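Telomeric DNA-binding factor trf1 (Schizosaccharomyces pombe, PDB 6K5S) probably binds telomeric DNA, with an all-helical TRF-family domain present as two copies in the crystal assembly. Local coordinates at residues D58-E63 with I71-P76; S64-S69 with R83-A88; D149-L154 with R192-S197; H161-R166 with Q181-C186. All coordinates share one frame; numbering follows the deposited sequence.

Contact 1 of 4, residues D58-E63 with I71-P76; sequences DIYTEE and IGMRTP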
# COMPACT_ATOMS: atom_id res chain seq x y z
N ASP A 58 -8.79 4.34 4.22
CA ASP A 58 -9.05 5.37 5.23
C ASP A 58 -8.42 6.71 4.85
O ASP A 58 -8.92 7.76 5.27
CB ASP A 58 -8.54 4.90 6.58
CG ASP A 58 -9.47 3.91 7.23
OD1 ASP A 58 -10.63 3.78 6.75
OD2 ASP A 58 -9.05 3.27 8.22
N ILE A 59 -7.35 6.69 4.05
CA ILE A 59 -6.79 7.92 3.53
C ILE A 59 -7.75 8.60 2.56
O ILE A 59 -7.80 9.84 2.49
CB ILE A 59 -5.42 7.63 2.87
CG1 ILE A 59 -4.38 7.42 3.95
CG2 ILE A 59 -5.00 8.76 1.93
CD1 ILE A 59 -3.38 6.37 3.65
N TYR A 60 -8.55 7.83 1.83
CA TYR A 60 -9.42 8.39 0.81
C TYR A 60 -10.83 8.67 1.29
O TYR A 60 -11.50 9.52 0.70
CB TYR A 60 -9.50 7.44 -0.40
CG TYR A 60 -8.23 7.49 -1.18
CD1 TYR A 60 -7.14 6.69 -0.82
CD2 TYR A 60 -8.09 8.38 -2.23
CE1 TYR A 60 -5.95 6.77 -1.51
CE2 TYR A 60 -6.90 8.46 -2.94
CZ TYR A 60 -5.84 7.65 -2.57
OH TYR A 60 -4.68 7.74 -3.28
N THR A 61 -11.33 7.94 2.29
CA THR A 61 -12.69 8.18 2.71
C THR A 61 -12.86 7.85 4.19
O THR A 61 -12.23 6.92 4.71
CB THR A 61 -13.69 7.36 1.87
OG1 THR A 61 -15.03 7.75 2.21
CG2 THR A 61 -13.55 5.88 2.11
N GLU A 62 -13.69 8.62 4.88
CA GLU A 62 -14.15 8.18 6.19
C GLU A 62 -15.51 7.49 6.13
O GLU A 62 -16.05 7.13 7.17
CB GLU A 62 -14.18 9.35 7.18
CG GLU A 62 -14.42 10.70 6.57
CD GLU A 62 -14.47 11.82 7.61
OE1 GLU A 62 -13.66 11.82 8.56
OE2 GLU A 62 -15.35 12.69 7.48
N GLU A 63 -16.08 7.33 4.94
CA GLU A 63 -17.37 6.67 4.76
C GLU A 63 -17.16 5.27 4.17
O GLU A 63 -16.05 4.71 4.24
CB GLU A 63 -18.29 7.55 3.90
CG GLU A 63 -18.25 9.04 4.22
CD GLU A 63 -18.76 9.38 5.62
OE1 GLU A 63 -18.87 10.59 5.95
OE2 GLU A 63 -19.06 8.44 6.40
N ILE A 71 -13.34 14.57 -2.68
CA ILE A 71 -11.97 14.67 -2.21
C ILE A 71 -11.04 15.28 -3.27
O ILE A 71 -9.81 15.17 -3.14
CB ILE A 71 -11.44 13.30 -1.75
CG1 ILE A 71 -11.65 12.26 -2.85
CG2 ILE A 71 -12.17 12.83 -0.50
CD1 ILE A 71 -11.02 10.92 -2.51
N GLY A 72 -11.58 15.90 -4.31
CA GLY A 72 -10.73 16.59 -5.26
C GLY A 72 -9.86 15.69 -6.10
O GLY A 72 -8.76 16.10 -6.51
N MET A 73 -10.31 14.48 -6.38
CA MET A 73 -9.58 13.53 -7.22
C MET A 73 -10.15 13.66 -8.64
O MET A 73 -11.18 13.06 -8.96
CB MET A 73 -9.72 12.11 -6.66
CG MET A 73 -8.82 11.88 -5.46
SD MET A 73 -7.05 11.74 -5.71
CE MET A 73 -6.65 13.08 -4.53
N ARG A 74 -9.49 14.46 -9.49
CA ARG A 74 -10.12 14.92 -10.73
C ARG A 74 -9.50 14.41 -12.03
O ARG A 74 -10.18 14.48 -13.05
CB ARG A 74 -10.13 16.45 -10.78
CG ARG A 74 -10.39 17.09 -9.45
CD ARG A 74 -11.52 18.08 -9.53
NE ARG A 74 -11.56 18.89 -8.32
CZ ARG A 74 -12.52 19.76 -8.03
NH1 ARG A 74 -13.52 19.96 -8.88
NH2 ARG A 74 -12.45 20.45 -6.91
N THR A 75 -8.25 13.94 -12.03
CA THR A 75 -7.64 13.49 -13.29
C THR A 75 -8.26 12.17 -13.77
O THR A 75 -8.82 11.41 -12.98
CB THR A 75 -6.13 13.29 -13.16
OG1 THR A 75 -5.86 11.98 -12.62
CG2 THR A 75 -5.48 14.40 -12.29
N PRO A 76 -8.16 11.89 -15.08
CA PRO A 76 -8.70 10.62 -15.59
C PRO A 76 -8.14 9.39 -14.88
O PRO A 76 -8.90 8.46 -14.59
CB PRO A 76 -8.30 10.66 -17.07
CG PRO A 76 -8.25 12.15 -17.38
CD PRO A 76 -7.69 12.78 -16.16
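Where the linker to helix 76-94 folds back over the end of helix 41-60, Y60 packs against I71 and M73. The ring of Y60 is approached at its edge. CD1 of I71 lies in the ring plane, 3.9 Å from Y60 CD2, with the isoleucine side chain running nearly perpendicular to the tyrosine's. Further round the rim, Y60 CE2 faces the sulfur of M73 at 4.3 Å, a looser contact. I71 also reaches the backbone: its CD1 sits 3.5 Å from Y60 O, and its other branch, CG2, comes within 3.6 Å of the same oxygen. A chi1 of 53° sets CG1 of I71 between its own N and carbonyl carbon, and from there the extended chain carries CD1 to Y60. The helix gives way at T61, whose OG1 accepts from E63 N at 3.0 Å, an ST turn that starts the linker. The far end of Y60 is polar, and its OH hydrogen-bonds to the carbonyl oxygen of R6 in helix 4-8. I10 and L13 of helix 10-24 also touch the Y60 side chain, while neighbouring I59 packs on M52 of the second subunit.

Contact 2 of 4, residues S64-S69 with R83-A88; sequences SFIYSS and RRANLA
A chi1 of -80° puts CG of N86 beside its own backbone N, and a chi2 of -17° then turns the amide so that both of its polar atoms face I66. The result is a two-bond grip on a single residue of the linker. I66 N donates to N86 OD1 at 2.9 Å, and N86 ND2 donates to I66 O at 2.8 Å. Both bonds are nearly straight, and each acceptor is met in its carbonyl plane on a lone pair. The extended backbone of I66 turns its N-H and C=O to the same side, so the asparagine amide pairs with it much as a neighbouring strand would, although this fold contains no strands. Two bonds fix the rotation of the amide and satisfy buried backbone groups of the linker.

Apolar atoms frame this polar centre. F65 CB lies 3.5 Å from N86 OD1, and the phenyl ring stands almost perpendicular to the amide. The ring's rim comes to the helix backbone, with F65 CE1 3.5 Å from N86 O. I66 CD1 also touches A85 CB at 3.9 Å. The contact is buried between helices: F65 extends to L105 and V112 of helix 102-113 and to I89 and F90 farther along helix 76-94, while A85 packs on L13 and S17 of helix 10-24.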
# COMPACT_ATOMS: atom_id res chain seq x y z
N SER A 64 -18.23 4.70 3.61
CA SER A 64 -18.12 3.37 3.04
C SER A 64 -17.34 3.39 1.73
O SER A 64 -16.45 2.55 1.54
CB SER A 64 -19.51 2.77 2.83
OG SER A 64 -20.13 2.47 4.07
N PHE A 65 -17.64 4.33 0.85
CA PHE A 65 -17.05 4.39 -0.48
C PHE A 65 -16.31 5.70 -0.69
O PHE A 65 -16.37 6.63 0.13
CB PHE A 65 -18.13 4.20 -1.57
CG PHE A 65 -18.73 2.85 -1.58
CD1 PHE A 65 -18.12 1.81 -2.27
CD2 PHE A 65 -19.90 2.59 -0.86
CE1 PHE A 65 -18.67 0.53 -2.25
CE2 PHE A 65 -20.47 1.32 -0.85
CZ PHE A 65 -19.86 0.29 -1.55
N ILE A 66 -15.59 5.76 -1.81
CA ILE A 66 -14.75 6.91 -2.16
C ILE A 66 -15.47 7.76 -3.19
O ILE A 66 -15.86 7.26 -4.26
CB ILE A 66 -13.40 6.45 -2.72
CG1 ILE A 66 -12.73 5.51 -1.73
CG2 ILE A 66 -12.49 7.68 -3.03
CD1 ILE A 66 -11.44 4.98 -2.26
N TYR A 67 -15.61 9.04 -2.89
CA TYR A 67 -16.33 9.97 -3.75
C TYR A 67 -15.30 10.93 -4.33
O TYR A 67 -14.84 11.85 -3.64
CB TYR A 67 -17.42 10.67 -2.95
CG TYR A 67 -18.36 9.69 -2.26
CD1 TYR A 67 -19.21 8.88 -3.00
CD2 TYR A 67 -18.37 9.56 -0.88
CE1 TYR A 67 -20.06 7.98 -2.38
CE2 TYR A 67 -19.22 8.66 -0.24
CZ TYR A 67 -20.07 7.87 -0.99
OH TYR A 67 -20.92 6.98 -0.36
N SER A 68 -14.89 10.68 -5.58
CA SER A 68 -13.70 11.35 -6.10
C SER A 68 -13.90 12.86 -6.13
O SER A 68 -12.99 13.62 -5.78
CB SER A 68 -13.33 10.81 -7.49
OG SER A 68 -14.40 10.83 -8.42
N SER A 69 -15.10 13.31 -6.51
CA SER A 69 -15.37 14.74 -6.53
C SER A 69 -15.24 15.35 -5.13
O SER A 69 -14.68 16.44 -4.97
CB SER A 69 -16.75 15.00 -7.12
OG SER A 69 -17.75 14.36 -6.35
N ARG A 83 -12.81 4.56 -9.14
CA ARG A 83 -13.92 3.70 -9.58
C ARG A 83 -13.60 2.23 -9.35
O ARG A 83 -14.46 1.47 -8.86
CB ARG A 83 -14.24 3.95 -11.06
CG ARG A 83 -15.00 5.23 -11.28
CD ARG A 83 -15.47 5.33 -12.72
NE ARG A 83 -14.39 5.17 -13.69
CZ ARG A 83 -13.91 6.17 -14.42
NH1 ARG A 83 -14.41 7.39 -14.28
NH2 ARG A 83 -12.93 5.95 -15.29
N ARG A 84 -12.38 1.81 -9.69
CA ARG A 84 -11.90 0.47 -9.38
C ARG A 84 -11.94 0.20 -7.89
O ARG A 84 -12.35 -0.89 -7.46
CB ARG A 84 -10.47 0.27 -9.91
CG ARG A 84 -10.34 0.33 -11.44
CD ARG A 84 -9.71 -0.95 -12.03
NE ARG A 84 -9.62 -0.87 -13.49
CZ ARG A 84 -8.47 -0.88 -14.17
NH1 ARG A 84 -7.32 -0.99 -13.52
NH2 ARG A 84 -8.49 -0.80 -15.50
N ALA A 85 -11.49 1.17 -7.08
CA ALA A 85 -11.48 0.97 -5.64
C ALA A 85 -12.88 0.71 -5.12
O ALA A 85 -13.09 -0.19 -4.31
CB ALA A 85 -10.83 2.17 -4.94
N ASN A 86 -13.86 1.49 -5.60
CA ASN A 86 -15.23 1.31 -5.15
C ASN A 86 -15.77 -0.08 -5.50
O ASN A 86 -16.48 -0.68 -4.69
CB ASN A 86 -16.11 2.42 -5.73
CG ASN A 86 -15.98 3.73 -4.94
OD1 ASN A 86 -15.49 3.72 -3.80
ND2 ASN A 86 -16.40 4.85 -5.52
N LEU A 87 -15.43 -0.61 -6.68
CA LEU A 87 -15.79 -2.00 -6.99
C LEU A 87 -15.13 -2.98 -6.02
O LEU A 87 -15.78 -3.94 -5.57
CB LEU A 87 -15.40 -2.34 -8.43
CG LEU A 87 -16.38 -1.70 -9.41
CD1 LEU A 87 -15.70 -1.41 -10.74
CD2 LEU A 87 -17.58 -2.62 -9.56
N ALA A 88 -13.85 -2.77 -5.72
CA ALA A 88 -13.17 -3.68 -4.80
C ALA A 88 -13.80 -3.62 -3.42
O ALA A 88 -13.99 -4.65 -2.77
CB ALA A 88 -11.67 -3.36 -4.75

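Contact 3 of 4, residues D149-L154 with R192-S197; sequences DILNDL and RLANFS
Within 149-154, L151 is the residue that touches 192-197, setting its forked end against L193 and A194. The tighter prong is CD1, which lies 3.7 Å from A194 CB and equally near A194 CA, so that it rests against the alanine's side chain and backbone together. The other methyl, CD2, is less close, at 4.0 Å from L193 CB and the same distance from L193 CD1. With CG beside the backbone N, chi1 -78°, and a chi2 of 164°, the leucine divides its methyls between two consecutive residues of the opposing helix. The CA atoms of L151 and A194 are 7.5 Å apart, an approach consistent with the small alanine. Helix 147-154 runs roughly antiparallel to the C-terminal part of helix 177-195, with L151 mid-way along the shorter helix. Y136 of helix 122-141 also touches L151, while L193 is backed by F155, L202 and Y206. Replacing L151 by an alanine removes both prongs and would probably open a gap in front of L193 and A194, costing the two helices their direct apolar contact here. Around this apolar centre polar groups tie the same helices: N152 OD1 accepts from K190 NZ, and K147 NZ bonds A194 O. The solvent side is looser: the exposed D153, away from helix 177-195, forms a salt bridge with R145.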
# COMPACT_ATOMS: atom_id res chain seq x y z
N ASP A 149 -42.01 -1.28 6.13
CA ASP A 149 -41.06 -0.16 6.22
C ASP A 149 -39.78 -0.47 5.46
O ASP A 149 -39.23 0.38 4.74
CB ASP A 149 -40.73 0.14 7.69
CG ASP A 149 -41.93 0.63 8.48
OD1 ASP A 149 -43.02 0.81 7.88
OD2 ASP A 149 -41.76 0.83 9.71
N ILE A 150 -39.25 -1.67 5.66
CA ILE A 150 -38.04 -2.08 4.96
C ILE A 150 -38.24 -1.99 3.46
O ILE A 150 -37.40 -1.45 2.72
CB ILE A 150 -37.64 -3.51 5.39
CG1 ILE A 150 -37.58 -3.57 6.91
CG2 ILE A 150 -36.35 -3.91 4.70
CD1 ILE A 150 -36.78 -4.67 7.43
N LEU A 151 -39.36 -2.52 2.99
CA LEU A 151 -39.57 -2.61 1.55
C LEU A 151 -39.75 -1.23 0.93
O LEU A 151 -39.29 -1.00 -0.19
CB LEU A 151 -40.77 -3.50 1.26
CG LEU A 151 -40.47 -4.99 1.38
CD1 LEU A 151 -41.74 -5.85 1.46
CD2 LEU A 151 -39.60 -5.43 0.19
N ASN A 152 -40.41 -0.31 1.65
CA ASN A 152 -40.61 1.02 1.09
C ASN A 152 -39.30 1.78 1.01
O ASN A 152 -39.13 2.63 0.12
CB ASN A 152 -41.64 1.80 1.93
CG ASN A 152 -43.08 1.40 1.63
OD1 ASN A 152 -43.36 0.69 0.66
ND2 ASN A 152 -43.99 1.84 2.49
N ASP A 153 -38.34 1.48 1.89
CA ASP A 153 -37.02 2.07 1.76
C ASP A 153 -36.26 1.46 0.59
O ASP A 153 -35.60 2.18 -0.17
CB ASP A 153 -36.21 1.88 3.04
CG ASP A 153 -36.70 2.74 4.17
OD1 ASP A 153 -37.60 3.59 3.94
OD2 ASP A 153 -36.18 2.57 5.29
N LEU A 154 -36.34 0.14 0.44
CA LEU A 154 -35.49 -0.53 -0.53
C LEU A 154 -36.05 -0.46 -1.94
O LEU A 154 -35.28 -0.54 -2.90
CB LEU A 154 -35.28 -1.98 -0.13
CG LEU A 154 -34.27 -2.15 1.00
CD1 LEU A 154 -34.31 -3.60 1.46
CD2 LEU A 154 -32.86 -1.74 0.56
N ARG A 192 -43.98 -9.33 -4.78
CA ARG A 192 -43.70 -10.72 -4.45
C ARG A 192 -43.10 -10.85 -3.06
O ARG A 192 -43.46 -11.76 -2.30
CB ARG A 192 -42.77 -11.34 -5.49
CG ARG A 192 -42.13 -12.64 -5.01
CD ARG A 192 -41.72 -13.54 -6.15
NE ARG A 192 -42.83 -14.36 -6.60
CZ ARG A 192 -43.59 -14.05 -7.64
NH1 ARG A 192 -44.59 -14.84 -8.00
NH2 ARG A 192 -43.34 -12.94 -8.33
N LEU A 193 -42.21 -9.92 -2.69
CA LEU A 193 -41.58 -10.01 -1.39
C LEU A 193 -42.57 -9.73 -0.27
O LEU A 193 -42.55 -10.40 0.77
CB LEU A 193 -40.38 -9.05 -1.32
CG LEU A 193 -39.15 -9.49 -2.11
CD1 LEU A 193 -38.10 -8.40 -2.08
CD2 LEU A 193 -38.56 -10.81 -1.63
N ALA A 194 -43.46 -8.74 -0.47
CA ALA A 194 -44.37 -8.36 0.61
C ALA A 194 -45.41 -9.45 0.84
O ALA A 194 -45.75 -9.76 1.99
CB ALA A 194 -45.04 -7.03 0.28
N ASN A 195 -45.91 -10.06 -0.22
CA ASN A 195 -46.96 -11.08 -0.16
C ASN A 195 -46.44 -12.50 0.01
O ASN A 195 -47.25 -13.43 0.08
CB ASN A 195 -47.81 -11.02 -1.43
CG ASN A 195 -48.47 -9.68 -1.62
OD1 ASN A 195 -48.48 -9.13 -2.72
ND2 ASN A 195 -49.02 -9.14 -0.55
N PHE A 196 -45.12 -12.71 0.08
CA PHE A 196 -44.61 -14.06 0.22
C PHE A 196 -44.87 -14.60 1.62
O PHE A 196 -44.83 -13.87 2.61
CB PHE A 196 -43.11 -14.14 -0.05
CG PHE A 196 -42.60 -15.56 -0.15
CD1 PHE A 196 -42.64 -16.24 -1.35
CD2 PHE A 196 -42.12 -16.21 0.98
CE1 PHE A 196 -42.18 -17.54 -1.45
CE2 PHE A 196 -41.66 -17.51 0.88
CZ PHE A 196 -41.69 -18.17 -0.33
N SER A 197 -45.11 -15.90 1.70
CA SER A 197 -45.35 -16.54 2.97
C SER A 197 -44.89 -17.98 2.82
O SER A 197 -45.23 -18.61 1.81
CB SER A 197 -46.83 -16.49 3.36
OG SER A 197 -47.06 -17.25 4.54

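Contact 4 of 4, residues H161-R166 with Q181-C186; sequences HRFLIR and QIIEKC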
# COMPACT_ATOMS: atom_id res chain seq x y z
N HIS A 161 -37.72 9.46 -10.36
CA HIS A 161 -37.06 10.73 -10.08
C HIS A 161 -35.60 10.53 -9.71
O HIS A 161 -34.75 11.37 -10.05
CB HIS A 161 -37.78 11.49 -8.97
CG HIS A 161 -37.20 12.84 -8.70
ND1 HIS A 161 -36.94 13.30 -7.43
CD2 HIS A 161 -36.83 13.83 -9.55
CE1 HIS A 161 -36.42 14.51 -7.50
NE2 HIS A 161 -36.35 14.86 -8.77
N ARG A 162 -35.29 9.42 -9.04
CA ARG A 162 -33.89 9.15 -8.72
C ARG A 162 -33.08 8.91 -9.99
O ARG A 162 -31.94 9.40 -10.10
CB ARG A 162 -33.79 7.95 -7.78
CG ARG A 162 -33.95 8.33 -6.33
CD ARG A 162 -33.36 7.26 -5.43
NE ARG A 162 -34.30 6.86 -4.39
CZ ARG A 162 -34.16 7.18 -3.11
NH1 ARG A 162 -33.12 7.90 -2.73
NH2 ARG A 162 -35.06 6.77 -2.22
N PHE A 163 -33.64 8.18 -10.96
CA PHE A 163 -32.91 7.94 -12.21
C PHE A 163 -32.66 9.24 -12.96
O PHE A 163 -31.58 9.44 -13.54
CB PHE A 163 -33.67 6.97 -13.12
CG PHE A 163 -33.54 5.53 -12.74
CD1 PHE A 163 -32.33 5.02 -12.29
CD2 PHE A 163 -34.63 4.69 -12.82
CE1 PHE A 163 -32.21 3.69 -11.94
CE2 PHE A 163 -34.52 3.35 -12.48
CZ PHE A 163 -33.31 2.85 -12.04
N LEU A 164 -33.65 10.13 -13.00
CA LEU A 164 -33.48 11.40 -13.70
C LEU A 164 -32.44 12.26 -12.99
O LEU A 164 -31.51 12.78 -13.62
CB LEU A 164 -34.83 12.13 -13.80
CG LEU A 164 -35.85 11.46 -14.73
CD1 LEU A 164 -37.26 12.05 -14.63
CD2 LEU A 164 -35.38 11.52 -16.16
N ILE A 165 -32.56 12.38 -11.67
CA ILE A 165 -31.61 13.15 -10.88
C ILE A 165 -30.18 12.68 -11.12
O ILE A 165 -29.27 13.49 -11.30
CB ILE A 165 -31.99 13.08 -9.39
CG1 ILE A 165 -33.24 13.93 -9.12
CG2 ILE A 165 -30.85 13.54 -8.50
CD1 ILE A 165 -33.32 15.16 -9.98
N ARG A 166 -29.96 11.36 -11.14
CA ARG A 166 -28.58 10.89 -11.16
C ARG A 166 -27.88 11.18 -12.48
O ARG A 166 -26.65 11.10 -12.53
CB ARG A 166 -28.50 9.40 -10.85
CG ARG A 166 -28.64 8.53 -12.07
CD ARG A 166 -28.35 7.07 -11.81
NE ARG A 166 -27.05 6.64 -12.33
CZ ARG A 166 -26.74 6.54 -13.62
NH1 ARG A 166 -27.63 6.85 -14.55
NH2 ARG A 166 -25.54 6.13 -13.98
N GLN A 181 -37.87 -0.42 -17.45
CA GLN A 181 -37.91 -1.86 -17.19
C GLN A 181 -37.48 -2.18 -15.76
O GLN A 181 -38.05 -3.06 -15.10
CB GLN A 181 -37.02 -2.60 -18.19
CG GLN A 181 -37.66 -2.82 -19.53
CD GLN A 181 -38.99 -3.52 -19.40
OE1 GLN A 181 -39.09 -4.57 -18.77
NE2 GLN A 181 -40.03 -2.94 -20.00
N ILE A 182 -36.45 -1.48 -15.26
CA ILE A 182 -36.01 -1.70 -13.88
C ILE A 182 -37.11 -1.33 -12.91
O ILE A 182 -37.43 -2.09 -11.98
CB ILE A 182 -34.72 -0.91 -13.59
CG1 ILE A 182 -33.58 -1.40 -14.47
CG2 ILE A 182 -34.36 -1.06 -12.12
CD1 ILE A 182 -32.39 -0.46 -14.44
N ILE A 183 -37.71 -0.15 -13.09
CA ILE A 183 -38.79 0.25 -12.21
C ILE A 183 -39.89 -0.80 -12.20
O ILE A 183 -40.40 -1.19 -11.14
CB ILE A 183 -39.32 1.64 -12.61
CG1 ILE A 183 -38.23 2.68 -12.42
CG2 ILE A 183 -40.54 2.00 -11.77
CD1 ILE A 183 -38.66 4.04 -12.75
N GLU A 184 -40.24 -1.32 -13.38
CA GLU A 184 -41.30 -2.32 -13.45
C GLU A 184 -40.87 -3.63 -12.80
O GLU A 184 -41.64 -4.24 -12.05
CB GLU A 184 -41.72 -2.53 -14.90
CG GLU A 184 -42.91 -3.46 -15.08
CD GLU A 184 -43.55 -3.31 -16.45
OE1 GLU A 184 -43.32 -2.27 -17.10
OE2 GLU A 184 -44.27 -4.23 -16.88
N LYS A 185 -39.62 -4.07 -13.06
CA LYS A 185 -39.12 -5.28 -12.43
C LYS A 185 -39.05 -5.13 -10.91
O LYS A 185 -39.35 -6.07 -10.17
CB LYS A 185 -37.73 -5.63 -12.97
CG LYS A 185 -37.74 -6.26 -14.37
CD LYS A 185 -36.34 -6.37 -14.97
CE LYS A 185 -35.50 -7.42 -14.25
NZ LYS A 185 -34.13 -7.56 -14.87
N CYS A 186 -38.64 -3.95 -10.45
CA CYS A 186 -38.53 -3.71 -9.02
C CYS A 186 -39.90 -3.70 -8.35
O CYS A 186 -40.06 -4.27 -7.27
CB CYS A 186 -37.78 -2.40 -8.78
SG CYS A 186 -36.00 -2.60 -8.85
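F163 bridges two successive helices of the all-helical TRF-family domain, reaching from helix 159-166 to I182 and I183 on helix 177-195. Its CB points toward the partner helix, and a chi1 of -79° sets CG beside the backbone N. From CG the ring extends with one edge leading. CD2 is the first atom to touch, lying 4.1 Å from both CD1 and CG1 of I183. CE2 comes closest, 3.8 Å from I183 CG1, as the two side chains lie alongside, pointing opposite ways. At the tip, CZ turns to I182. I182 CG2 and I183 CG1 lie near the ring plane rather than over a face, so this is edge packing against aliphatic chains. M159, one turn earlier on F163's own helix, also touches both isoleucines; L110 of helix 102-113 touches F163. If an alanine stood in place of F163, the ring would be gone, and I182 and I183 would probably lose the aromatic edge they share, keeping M159 as a common neighbour from that helix. The two carbons of I182 nearest the tip belong to different branches: CG2 lies 4.0 Å from F163 CZ, and CD1 lies 4.2 Å from the same atom.

Overall arrangement
All four contacts are buried, but at different depths. Contact 2 lies deepest, its centre about 10 Å from the centre of the chain, and is the one with polar chemistry across it; contacts 4, 1 and 3 sit farther out, at about 17, 18 and 21 Å, and join their segments by apolar packing. Contacts 1 and 2 adjoin, their centres 8 Å apart, and both fasten the linker between helix 41-60 and helix 76-94: I66 packs on Y60, T61 and I71, and M73 N probably hydrogen-bonds to S68 O. Contacts 3 and 4 share helix 177-195, yet the two contacts themselves do not touch, their nearest atoms about 5 Å apart. Contact 3 lies across the chain centre from contacts 1 and 2.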